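Local atomic coordinates of NAD(FAD)-dependent dehydrogenase, NirB-family (N-terminal domain) (Clostridium acetobutylicum, PDB entry 3KLJ), a protein that catalyses the NADH-dependent reduction of rubredoxin with FAD as cofactor, passing electrons onward in the chains that scavenge dioxygen. Residues P19-C32 and A280-E294. Residues are numbered along the deposited sequence; the frame is centred on the assembly and turned at random.
With FAD (flavin-adenine dinucleotide), chain B.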
loop_
_atom_site.group_PDB
_atom_site.type_symbol
_atom_site.label_atom_id
_atom_site.label_comp_id
_atom_site.label_asym_id
_atom_site.label_seq_id
_atom_site.Cartn_x
_atom_site.Cartn_y
_atom_site.Cartn_z
ATOM N N PRO A 19 -6.938 2.762 -8.531
ATOM C CA PRO A 19 -6.914 1.434 -9.168
ATOM C C PRO A 19 -8.126 0.556 -8.814
ATOM O O PRO A 19 -8.647 -0.149 -9.691
ATOM C CB PRO A 19 -5.605 0.825 -8.652
ATOM C CG PRO A 19 -4.720 2.042 -8.426
ATOM C CD PRO A 19 -5.651 3.082 -7.872
ATOM N N ALA A 20 -8.594 0.617 -7.570
ATOM C CA ALA A 20 -9.748 -0.204 -7.174
ATOM C C ALA A 20 -11.018 0.257 -7.864
ATOM O O ALA A 20 -11.707 -0.555 -8.492
ATOM C CB ALA A 20 -9.934 -0.237 -5.656
ATOM N N GLY A 21 -11.316 1.555 -7.752
ATOM C CA GLY A 21 -12.422 2.167 -8.483
ATOM C C GLY A 21 -12.375 1.902 -9.980
ATOM O O GLY A 21 -13.387 1.532 -10.590
ATOM N N PHE A 22 -11.206 2.094 -10.583
ATOM C CA PHE A 22 -11.054 1.817 -12.002
ATOM C C PHE A 22 -11.440 0.375 -12.349
ATOM O O PHE A 22 -12.215 0.146 -13.281
ATOM C CB PHE A 22 -9.641 2.102 -12.523
ATOM C CG PHE A 22 -9.406 1.506 -13.869
ATOM C CD1 PHE A 22 -9.899 2.135 -15.010
ATOM C CD2 PHE A 22 -8.788 0.265 -13.996
ATOM C CE1 PHE A 22 -9.731 1.566 -16.258
ATOM C CE2 PHE A 22 -8.614 -0.311 -15.255
ATOM C CZ PHE A 22 -9.086 0.339 -16.382
ATOM N N SER A 23 -10.886 -0.584 -11.605
ATOM C CA SER A 23 -11.164 -1.999 -11.837
ATOM C C SER A 23 -12.660 -2.317 -11.734
ATOM O O SER A 23 -13.181 -3.122 -12.504
ATOM C CB SER A 23 -10.362 -2.874 -10.877
ATOM O OG SER A 23 -10.517 -4.243 -11.209
ATOM N N ALA A 24 -13.357 -1.678 -10.792
ATOM C CA ALA A 24 -14.819 -1.864 -10.684
ATOM C C ALA A 24 -15.552 -1.338 -11.923
ATOM O O ALA A 24 -16.435 -2.013 -12.459
ATOM C CB ALA A 24 -15.361 -1.214 -9.433
ATOM N N ALA A 25 -15.189 -0.136 -12.367
ATOM C CA ALA A 25 -15.776 0.455 -13.580
ATOM C C ALA A 25 -15.578 -0.474 -14.771
ATOM O O ALA A 25 -16.553 -0.852 -15.436
ATOM C CB ALA A 25 -15.195 1.839 -13.861
ATOM N N LYS A 26 -14.323 -0.864 -15.002
ATOM C CA LYS A 26 -13.969 -1.803 -16.067
ATOM C C LYS A 26 -14.776 -3.107 -15.995
ATOM O O LYS A 26 -15.243 -3.605 -17.015
ATOM C CB LYS A 26 -12.468 -2.100 -16.039
ATOM C CG LYS A 26 -11.996 -3.095 -17.105
ATOM C CD LYS A 26 -10.486 -3.358 -16.987
ATOM C CE LYS A 26 -10.053 -4.497 -17.900
ATOM N NZ LYS A 26 -8.559 -4.596 -17.998
ATOM N N ALA A 27 -14.933 -3.648 -14.791
ATOM C CA ALA A 27 -15.715 -4.865 -14.577
ATOM C C ALA A 27 -17.208 -4.662 -14.873
ATOM O O ALA A 27 -17.852 -5.537 -15.441
ATOM C CB ALA A 27 -15.512 -5.390 -13.162
ATOM N N ALA A 28 -17.738 -3.501 -14.491
ATOM C CA ALA A 28 -19.146 -3.150 -14.723
ATOM C C ALA A 28 -19.487 -2.927 -16.203
ATOM O O ALA A 28 -20.659 -2.996 -16.589
ATOM C CB ALA A 28 -19.516 -1.914 -13.908
ATOM N N LEU A 29 -18.464 -2.649 -17.017
ATOM C CA LEU A 29 -18.630 -2.375 -18.458
ATOM C C LEU A 29 -19.322 -3.488 -19.231
ATOM O O LEU A 29 -19.062 -4.674 -19.008
ATOM C CB LEU A 29 -17.277 -2.092 -19.118
ATOM C CG LEU A 29 -16.911 -0.639 -19.393
ATOM C CD1 LEU A 29 -15.454 -0.545 -19.831
ATOM C CD2 LEU A 29 -17.841 -0.052 -20.459
ATOM N N GLY A 30 -20.200 -3.093 -20.146
ATOM C CA GLY A 30 -20.977 -4.036 -20.948
ATOM C C GLY A 30 -22.133 -4.639 -20.173
ATOM O O GLY A 30 -23.218 -4.837 -20.725
ATOM N N LYS A 31 -21.903 -4.923 -18.893
ATOM C CA LYS A 31 -22.913 -5.536 -18.043
ATOM C C LYS A 31 -23.915 -4.490 -17.528
ATOM O O LYS A 31 -25.127 -4.708 -17.591
ATOM C CB LYS A 31 -22.258 -6.307 -16.892
ATOM C CG LYS A 31 -20.917 -6.924 -17.248
ATOM C CD LYS A 31 -20.511 -8.038 -16.301
ATOM C CE LYS A 31 -19.402 -8.865 -16.947
ATOM N NZ LYS A 31 -19.241 -10.205 -16.326
ATOM N N CYS A 32 -23.398 -3.378 -17.000
ATOM C CA CYS A 32 -24.242 -2.238 -16.636
ATOM C C CYS A 32 -23.953 -1.065 -17.552
ATOM O O CYS A 32 -22.846 -0.924 -18.078
ATOM C CB CYS A 32 -24.083 -1.840 -15.168
ATOM S SG CYS A 32 -25.598 -2.047 -14.195
ATOM N N ALA A 280 -6.272 -4.419 -4.805
ATOM C CA ALA A 280 -7.137 -3.341 -5.283
ATOM C C ALA A 280 -7.783 -3.703 -6.617
ATOM O O ALA A 280 -8.997 -3.573 -6.790
ATOM C CB ALA A 280 -6.351 -2.035 -5.402
ATOM N N ASN A 281 -6.954 -4.138 -7.556
ATOM C CA ASN A 281 -7.423 -4.557 -8.871
ATOM C C ASN A 281 -8.450 -5.685 -8.774
ATOM O O ASN A 281 -9.521 -5.615 -9.384
ATOM C CB ASN A 281 -6.242 -5.004 -9.735
ATOM C CG ASN A 281 -5.311 -3.862 -10.085
ATOM O OD1 ASN A 281 -4.094 -4.047 -10.195
ATOM N ND2 ASN A 281 -5.876 -2.670 -10.254
ATOM N N LYS A 282 -8.128 -6.720 -7.996
ATOM C CA LYS A 282 -8.967 -7.911 -7.940
ATOM C C LYS A 282 -10.234 -7.696 -7.104
ATOM O O LYS A 282 -11.314 -8.173 -7.471
ATOM C CB LYS A 282 -8.158 -9.095 -7.408
ATOM C CG LYS A 282 -8.135 -10.315 -8.327
ATOM C CD LYS A 282 -9.173 -11.371 -7.891
ATOM C CE LYS A 282 -10.270 -11.597 -8.932
ATOM N NZ LYS A 282 -11.064 -10.364 -9.212
ATOM N N GLN A 283 -10.116 -6.980 -5.987
ATOM C CA GLN A 283 -11.322 -6.639 -5.220
ATOM C C GLN A 283 -12.218 -5.657 -5.978
ATOM O O GLN A 283 -13.435 -5.797 -5.959
ATOM C CB GLN A 283 -11.004 -6.123 -3.818
ATOM C CG GLN A 283 -10.449 -7.205 -2.876
ATOM C CD GLN A 283 -10.128 -6.667 -1.494
ATOM O OE1 GLN A 283 -10.025 -5.451 -1.295
ATOM N NE2 GLN A 283 -9.931 -7.578 -0.530
ATOM N N GLY A 284 -11.620 -4.666 -6.634
ATOM C CA GLY A 284 -12.391 -3.743 -7.479
ATOM C C GLY A 284 -13.199 -4.481 -8.538
ATOM O O GLY A 284 -14.391 -4.222 -8.720
ATOM N N GLU A 285 -12.544 -5.411 -9.229
ATOM C CA GLU A 285 -13.202 -6.278 -10.200
ATOM C C GLU A 285 -14.408 -7.052 -9.609
ATOM O O GLU A 285 -15.503 -7.026 -10.174
ATOM C CB GLU A 285 -12.185 -7.242 -10.808
ATOM C CG GLU A 285 -12.806 -8.249 -11.767
ATOM C CD GLU A 285 -11.825 -9.280 -12.289
ATOM O OE1 GLU A 285 -10.726 -9.460 -11.713
ATOM O OE2 GLU A 285 -12.171 -9.925 -13.293
ATOM N N VAL A 286 -14.209 -7.733 -8.483
ATOM C CA VAL A 286 -15.296 -8.510 -7.850
ATOM C C VAL A 286 -16.491 -7.611 -7.467
ATOM O O VAL A 286 -17.648 -7.975 -7.699
ATOM C CB VAL A 286 -14.776 -9.369 -6.661
ATOM C CG1 VAL A 286 -15.935 -9.916 -5.792
ATOM C CG2 VAL A 286 -13.926 -10.527 -7.174
ATOM N N ALA A 287 -16.195 -6.433 -6.918
ATOM C CA ALA A 287 -17.219 -5.457 -6.559
ATOM C C ALA A 287 -18.052 -4.989 -7.758
ATOM O O ALA A 287 -19.277 -4.917 -7.664
ATOM C CB ALA A 287 -16.588 -4.255 -5.829
ATOM N N GLY A 288 -17.384 -4.639 -8.866
ATOM C CA GLY A 288 -18.074 -4.200 -10.077
ATOM C C GLY A 288 -18.993 -5.277 -10.635
ATOM O O GLY A 288 -20.144 -5.003 -11.005
ATOM N N LEU A 289 -18.465 -6.501 -10.689
ATOM C CA LEU A 289 -19.185 -7.696 -11.148
ATOM C C LEU A 289 -20.440 -7.975 -10.320
ATOM O O LEU A 289 -21.511 -8.248 -10.873
ATOM C CB LEU A 289 -18.244 -8.914 -11.090
ATOM C CG LEU A 289 -17.570 -9.537 -12.333
ATOM C CD1 LEU A 289 -17.586 -8.686 -13.632
ATOM C CD2 LEU A 289 -16.148 -10.013 -12.003
ATOM N N ASN A 290 -20.300 -7.915 -8.995
ATOM C CA ASN A 290 -21.419 -8.162 -8.078
ATOM C C ASN A 290 -22.470 -7.052 -8.148
ATOM O O ASN A 290 -23.675 -7.327 -8.154
ATOM C CB ASN A 290 -20.914 -8.330 -6.642
ATOM C CG ASN A 290 -20.489 -9.753 -6.326
ATOM O OD1 ASN A 290 -21.315 -10.599 -5.964
ATOM N ND2 ASN A 290 -19.205 -10.017 -6.427
ATOM N N ALA A 291 -22.002 -5.803 -8.217
ATOM C CA ALA A 291 -22.875 -4.634 -8.369
ATOM C C ALA A 291 -23.731 -4.730 -9.637
ATOM O O ALA A 291 -24.821 -4.150 -9.704
ATOM C CB ALA A 291 -22.063 -3.367 -8.380
ATOM N N CYS A 292 -23.238 -5.477 -10.620
ATOM C CA CYS A 292 -23.988 -5.728 -11.845
ATOM C C CYS A 292 -24.699 -7.088 -11.825
ATOM O O CYS A 292 -25.157 -7.579 -12.856
ATOM C CB CYS A 292 -23.086 -5.595 -13.068
ATOM S SG CYS A 292 -24.016 -5.239 -14.562
ATOM N N GLY A 293 -24.804 -7.684 -10.642
ATOM C CA GLY A 293 -25.590 -8.909 -10.456
ATOM C C GLY A 293 -24.918 -10.223 -10.813
ATOM O O GLY A 293 -25.597 -11.208 -11.101
ATOM N N GLU A 294 -23.589 -10.245 -10.788
ATOM C CA GLU A 294 -22.826 -11.471 -10.997
ATOM C C GLU A 294 -22.093 -11.833 -9.701
ATOM O O GLU A 294 -21.158 -11.124 -9.287
ATOM C CB GLU A 294 -21.838 -11.269 -12.144
ATOM C CG GLU A 294 -21.255 -12.546 -12.691
ATOM C CD GLU A 294 -20.056 -12.290 -13.568
ATOM O OE1 GLU A 294 -20.233 -11.740 -14.679
ATOM O OE2 GLU A 294 -18.935 -12.647 -13.145
HETATM P PA FAD B . -6.228 4.666 -3.969
HETATM O O1A FAD B . -5.806 5.447 -2.752
HETATM O O2A FAD B . -5.085 4.396 -4.917
HETATM O O5B FAD B . -7.396 5.447 -4.726
HETATM C C5B FAD B . -8.514 5.950 -4.017
HETATM C C4B FAD B . -8.969 7.262 -4.655
HETATM O O4B FAD B . -10.168 7.711 -4.025
HETATM C C3B FAD B . -7.931 8.363 -4.454
HETATM O O3B FAD B . -7.651 8.972 -5.704
HETATM C C2B FAD B . -8.575 9.345 -3.494
HETATM O O2B FAD B . -8.249 10.685 -3.789
HETATM C C1B FAD B . -10.059 9.090 -3.717
HETATM N N9A FAD B . -10.902 9.444 -2.560
HETATM C C8A FAD B . -10.590 9.329 -1.231
HETATM N N7A FAD B . -11.645 9.762 -0.502
HETATM C C5A FAD B . -12.629 10.145 -1.341
HETATM C C6A FAD B . -13.903 10.669 -1.120
HETATM N N6A FAD B . -14.239 11.125 0.088
HETATM N N1A FAD B . -14.696 10.980 -2.211
HETATM C C2A FAD B . -14.237 10.777 -3.500
HETATM N N3A FAD B . -12.968 10.270 -3.709
HETATM C C4A FAD B . -12.175 9.953 -2.642
HETATM N N1 FAD B . 1.266 -1.404 -3.565
HETATM C C2 FAD B . 1.880 -2.578 -3.945
HETATM O O2 FAD B . 1.230 -3.609 -3.986
HETATM N N3 FAD B . 3.211 -2.597 -4.308
HETATM C C4 FAD B . 3.945 -1.435 -4.276
HETATM O O4 FAD B . 5.138 -1.489 -4.592
HETATM C C4X FAD B . 3.340 -0.235 -3.878
HETATM N N5 FAD B . 4.057 0.952 -3.846
HETATM C C5X FAD B . 3.450 2.132 -3.457
HETATM C C6 FAD B . 4.182 3.326 -3.422
HETATM C C7 FAD B . 3.548 4.518 -3.036
HETATM C C7M FAD B . 4.327 5.800 -2.995
HETATM C C8 FAD B . 2.200 4.511 -2.678
HETATM C C8M FAD B . 1.495 5.775 -2.253
HETATM C C9 FAD B . 1.482 3.321 -2.710
HETATM C C9A FAD B . 2.101 2.130 -3.103
HETATM N N10 FAD B . 1.373 0.943 -3.141
HETATM C C10 FAD B . 1.989 -0.232 -3.527
HETATM C "C1'" FAD B . -0.066 0.931 -2.739
HETATM C "C2'" FAD B . -1.006 0.978 -3.925
HETATM O "O2'" FAD B . -0.836 2.220 -4.578
HETATM C "C3'" FAD B . -2.415 0.848 -3.383
HETATM O "O3'" FAD B . -2.592 -0.443 -2.831
HETATM C "C4'" FAD B . -3.486 1.067 -4.438
HETATM O "O4'" FAD B . -3.326 2.340 -5.053
HETATM C "C5'" FAD B . -4.847 1.029 -3.755
HETATM O "O5'" FAD B . -5.802 1.425 -4.706
HETATM P P FAD B . -7.215 1.970 -4.222
HETATM O O1P FAD B . -8.066 2.265 -5.446
HETATM O O2P FAD B . -7.856 1.027 -3.233
HETATM O O3P FAD B . -6.894 3.319 -3.395
#
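Ala20 and Ala24 pack against Gly284 and Gly288 in a close helix-helix contact within the Rossmann-type FAD-binding domain, where helix 19-28, which follows the dinucleotide-binding glycine turn, lies beside helix 277-291. The axes of segments 19-28 and 280-291 come within 6.8 Å at a crossing angle of -39°, and the CA atoms of Ala24 and Gly288 are only 4.1 Å apart. Glycine suits both positions because a CB would run into the carbonyl oxygens of Ala20 and Ala24. Backbone thus meets backbone through CA-H...O contacts, among them Gly284 CA to Ala20 O at 3.4 Å. Ala24 also touches Ile14 and Ile109 of the parallel sheet. Ser23 is a small polar knob among Ala280, Asn281, Gly284 and Glu285; in one of its two modelled conformers, chi1 of -173° turns the hydroxyl to donate to Asn281 O, though the bond's length is doubtful. Lys31 forms a salt bridge, also of doubtful length, with Glu294, whose N closes the Schellman motif in which Gly293 has positive phi. Cys32 and Cys292 are disulfide partners, each modelled in two conformers, not all within bonding distance. Beside the cofactor, Ala20 N donates to FAD O1P at 2.7 Å, while Ala280 CB lies 3.6 Å from FAD O5'.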